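Local coordinates for putative epoxide hydrolase protein (Klebsiella pneumoniae subsp. pneumoniae, PDB 5BOV) that probably acts as an alpha/beta-fold hydrolase, perhaps on epoxides or on ester substrates such as monoacylglycerols, at residues A[33-38]-A[62-67]. Numbering follows the deposited sequence.
Sequences PVILLH and IVPYLR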
ATOM      1  N   PRO A  33       2.722 -18.230   3.022  1.00 10.14           N
ATOM      2  CA  PRO A  33       1.986 -16.971   3.248  1.00  9.44           C
ATOM      3  C   PRO A  33       2.332 -15.854   2.256  1.00  8.88           C
ATOM      4  O   PRO A  33       3.493 -15.650   1.942  1.00  8.78           O
ATOM      5  CB  PRO A  33       2.410 -16.554   4.714  1.00  9.92           C
ATOM      6  CG  PRO A  33       2.955 -17.816   5.312  1.00 11.13           C
ATOM      7  CD  PRO A  33       3.539 -18.600   4.196  1.00 10.74           C
ATOM      8  N   VAL A  34       1.287 -15.110   1.856  1.00  8.39           N
ATOM      9  CA  VAL A  34       1.386 -13.919   1.033  1.00  8.02           C
ATOM     10  C   VAL A  34       0.545 -12.823   1.701  1.00  7.90           C
ATOM     11  O   VAL A  34      -0.580 -13.111   2.102  1.00  7.96           O
ATOM     12  CB  VAL A  34       0.775 -14.159  -0.376  1.00  8.63           C
ATOM     13  CG1 VAL A  34       0.937 -12.954  -1.250  1.00  8.55           C
ATOM     14  CG2 VAL A  34       1.365 -15.370  -1.042  1.00  9.09           C
ATOM     15  N   ILE A  35       1.104 -11.619   1.833  1.00  7.89           N
ATOM     16  CA  ILE A  35       0.416 -10.481   2.442  1.00  8.04           C
ATOM     17  C   ILE A  35       0.306  -9.407   1.369  1.00  7.62           C
ATOM     18  O   ILE A  35       1.326  -9.011   0.772  1.00  7.09           O
ATOM     19  CB  ILE A  35       1.134  -9.949   3.704  1.00  9.16           C
ATOM     20  CG1 ILE A  35       1.273 -11.096   4.729  1.00 10.01           C
ATOM     21  CG2 ILE A  35       0.359  -8.758   4.270  1.00  9.43           C
ATOM     22  CD1 ILE A  35       2.068 -10.720   5.954  1.00 10.86           C
ATOM     23  N   LEU A  36      -0.934  -9.014   1.092  1.00  7.25           N
ATOM     24  CA  LEU A  36      -1.251  -8.130  -0.026  1.00  7.07           C
ATOM     25  C   LEU A  36      -1.706  -6.825   0.593  1.00  7.07           C
ATOM     26  O   LEU A  36      -2.721  -6.765   1.275  1.00  6.85           O
ATOM     27  CB  LEU A  36      -2.366  -8.729  -0.900  1.00  7.38           C
ATOM     28  CG  LEU A  36      -2.064 -10.128  -1.487  1.00  7.43           C
ATOM     29  CD1 LEU A  36      -3.319 -10.683  -2.180  1.00  7.75           C
ATOM     30  CD2 LEU A  36      -0.865 -10.110  -2.421  1.00  7.38           C
ATOM     31  N   LEU A  37      -1.031  -5.725   0.191  1.00  6.83           N
ATOM     32  CA  LEU A  37      -1.270  -4.429   0.813  1.00  7.11           C
ATOM     33  C   LEU A  37      -1.792  -3.417  -0.179  1.00  6.99           C
ATOM     34  O   LEU A  37      -1.157  -3.124  -1.237  1.00  6.46           O
ATOM     35  CB  LEU A  37       0.050  -3.940   1.422  1.00  7.40           C
ATOM     36  CG  LEU A  37       0.698  -4.821   2.488  1.00  7.78           C
ATOM     37  CD1 LEU A  37       2.007  -4.209   2.964  1.00  8.22           C
ATOM     38  CD2 LEU A  37      -0.227  -5.100   3.672  1.00  8.10           C
ATOM     39  N   HIS A  38      -2.926  -2.802   0.161  1.00  7.29           N
ATOM     40  CA  HIS A  38      -3.538  -1.813  -0.731  1.00  7.09           C
ATOM     41  C   HIS A  38      -2.911  -0.425  -0.579  1.00  7.38           C
ATOM     42  O   HIS A  38      -2.088  -0.195   0.320  1.00  7.24           O
ATOM     43  CB  HIS A  38      -5.036  -1.776  -0.451  1.00  7.19           C
ATOM     44  CG  HIS A  38      -5.416  -1.203   0.884  1.00  6.92           C
ATOM     45  ND1 HIS A  38      -5.434   0.158   1.122  1.00  7.22           N
ATOM     46  CD2 HIS A  38      -5.691  -1.787   2.073  1.00  7.03           C
ATOM     47  CE1 HIS A  38      -5.742   0.383   2.392  1.00  7.07           C
ATOM     48  NE2 HIS A  38      -5.953  -0.782   2.974  1.00  7.11           N
ATOM     49  N   ILE A  62      -3.209 -13.246   3.184  1.00  9.08           N
ATOM     50  CA  ILE A  62      -3.639 -12.265   4.179  1.00  9.34           C
ATOM     51  C   ILE A  62      -3.808 -10.926   3.512  1.00  8.22           C
ATOM     52  O   ILE A  62      -2.869 -10.435   2.827  1.00  8.17           O
ATOM     53  CB  ILE A  62      -2.562 -12.110   5.280  1.00 10.18           C
ATOM     54  CG1 ILE A  62      -2.160 -13.448   5.924  1.00 11.88           C
ATOM     55  CG2 ILE A  62      -3.001 -11.084   6.318  1.00 10.66           C
ATOM     56  CD1 ILE A  62      -3.273 -14.060   6.630  1.00 12.81           C
ATOM     57  N   VAL A  63      -4.993 -10.324   3.677  1.00  7.83           N
ATOM     58  CA  VAL A  63      -5.248  -9.009   3.047  1.00  7.60           C
ATOM     59  C   VAL A  63      -5.820  -8.028   4.093  1.00  7.57           C
ATOM     60  O   VAL A  63      -7.031  -8.095   4.395  1.00  7.70           O
ATOM     61  CB  VAL A  63      -6.221  -9.107   1.856  1.00  7.57           C
ATOM     62  CG1 VAL A  63      -6.209  -7.827   1.056  1.00  7.31           C
ATOM     63  CG2 VAL A  63      -5.887 -10.289   0.950  1.00  8.02           C
ATOM     64  N   PRO A  64      -4.964  -7.190   4.711  1.00  7.44           N
ATOM     65  CA  PRO A  64      -5.409  -6.318   5.740  1.00  7.53           C
ATOM     66  C   PRO A  64      -5.817  -4.959   5.305  1.00  7.78           C
ATOM     67  O   PRO A  64      -5.253  -4.424   4.345  1.00  7.58           O
ATOM     68  CB  PRO A  64      -4.161  -6.209   6.636  1.00  7.67           C
ATOM     69  CG  PRO A  64      -3.014  -6.255   5.653  1.00  7.64           C
ATOM     70  CD  PRO A  64      -3.479  -7.165   4.565  1.00  7.41           C
ATOM     71  N   TYR A  65      -6.766  -4.376   6.027  1.00  8.24           N
ATOM     72  CA  TYR A  65      -6.994  -2.933   5.907  1.00  8.24           C
ATOM     73  C   TYR A  65      -5.849  -2.219   6.602  1.00  8.70           C
ATOM     74  O   TYR A  65      -5.503  -2.513   7.774  1.00  8.60           O
ATOM     75  CB  TYR A  65      -8.288  -2.498   6.565  1.00  8.81           C
ATOM     76  CG  TYR A  65      -9.575  -2.915   5.923  1.00  9.03           C
ATOM     77  CD1 TYR A  65      -9.977  -2.355   4.719  1.00  9.39           C
ATOM     78  CD2 TYR A  65     -10.418  -3.855   6.526  1.00  9.31           C
ATOM     79  CE1 TYR A  65     -11.226  -2.637   4.167  1.00  9.21           C
ATOM     80  CE2 TYR A  65     -11.631  -4.218   5.950  1.00  9.80           C
ATOM     81  CZ  TYR A  65     -12.050  -3.583   4.787  1.00  9.76           C
ATOM     82  OH  TYR A  65     -13.238  -3.907   4.209  1.00 10.54           O
ATOM     83  N   LEU A  66      -5.225  -1.256   5.938  1.00  8.56           N
ATOM     84  CA  LEU A  66      -4.248  -0.395   6.587  1.00  9.37           C
ATOM     85  C   LEU A  66      -4.936   0.517   7.681  1.00  9.15           C
ATOM     86  O   LEU A  66      -6.125   0.704   7.653  1.00  8.61           O
ATOM     87  CB  LEU A  66      -3.542   0.475   5.565  1.00  9.98           C
ATOM     88  CG  LEU A  66      -2.712  -0.273   4.487  1.00  9.90           C
ATOM     89  CD1 LEU A  66      -2.105   0.794   3.584  1.00  9.99           C
ATOM     90  CD2 LEU A  66      -1.641  -1.130   5.094  1.00 10.43           C
ATOM     91  N   ARG A  67      -4.117   1.051   8.592  1.00  8.96           N
ATOM     92  CA  ARG A  67      -4.610   2.058   9.508  1.00  9.53           C
ATOM     93  C   ARG A  67      -5.346   3.177   8.704  1.00  9.45           C
ATOM     94  O   ARG A  67      -4.879   3.580   7.625  1.00  8.27           O
ATOM     95  CB  ARG A  67      -3.472   2.602  10.365  1.00  9.82           C
ATOM     96  CG  ARG A  67      -2.308   3.265   9.608  1.00  9.90           C
ATOM     97  CD  ARG A  67      -1.372   4.046  10.552  1.00 10.64           C
ATOM     98  NE  ARG A  67      -0.794   3.162  11.531  1.00 11.08           N
ATOM     99  CZ  ARG A  67      -0.354   3.517  12.750  1.00 11.70           C
ATOM    100  NH1 ARG A  67      -0.324   4.816  13.115  1.00 11.68           N
ATOM    101  NH2 ARG A  67       0.073   2.617  13.580  1.00 12.33           N
TER
HETATM  102  O   HOH W   1      -4.460  -4.714   1.710  1.00  8.06           O
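I62 pairs with V34, I35 and L36 where strands 59-74 and 32-37 run parallel as neighbours in the alpha/beta-hydrolase sheet, joined through helix 50-56 in a beta-alpha-beta crossover. Its backbone grips the residues flanking I35: I62 N donates to V34 O (2.8 Å), while I62 O accepts from L36 N and a CA-H...O contact from I35. On the face covered by helix 85-98, the side chains of I35 and I62 run side by side, CG1 of I35 against CB of I62. V63 drops to the other face, where its CG2 meets CD1 of L36 at 4.1 Å.

P64 illustrates how direct parallel pairing ends where the next residue lacks an N-H, and a water takes over. Its ring CD lies 3.4 Å from L36 O, and CG packs against CD2 of L37. The water spans the interval, donating to L36 O and P64 O and accepting from H38 N, linking the two strands' ends as they diverge.

Beyond Y65, whose CA sits at the edge of the H38 imidazole, L66 meets that ring twice. Its CG lies over one face, a CH-pi contact 3.9 Å from the centroid. H38 turns its CG between its own backbone N and carbonyl carbon (chi1 69°), bringing NE2 to segment 62-67. L66 N donates to this NE2 at 3.1 Å. The bond is almost straight, yet L66 N stands 28° out of the imidazole plane.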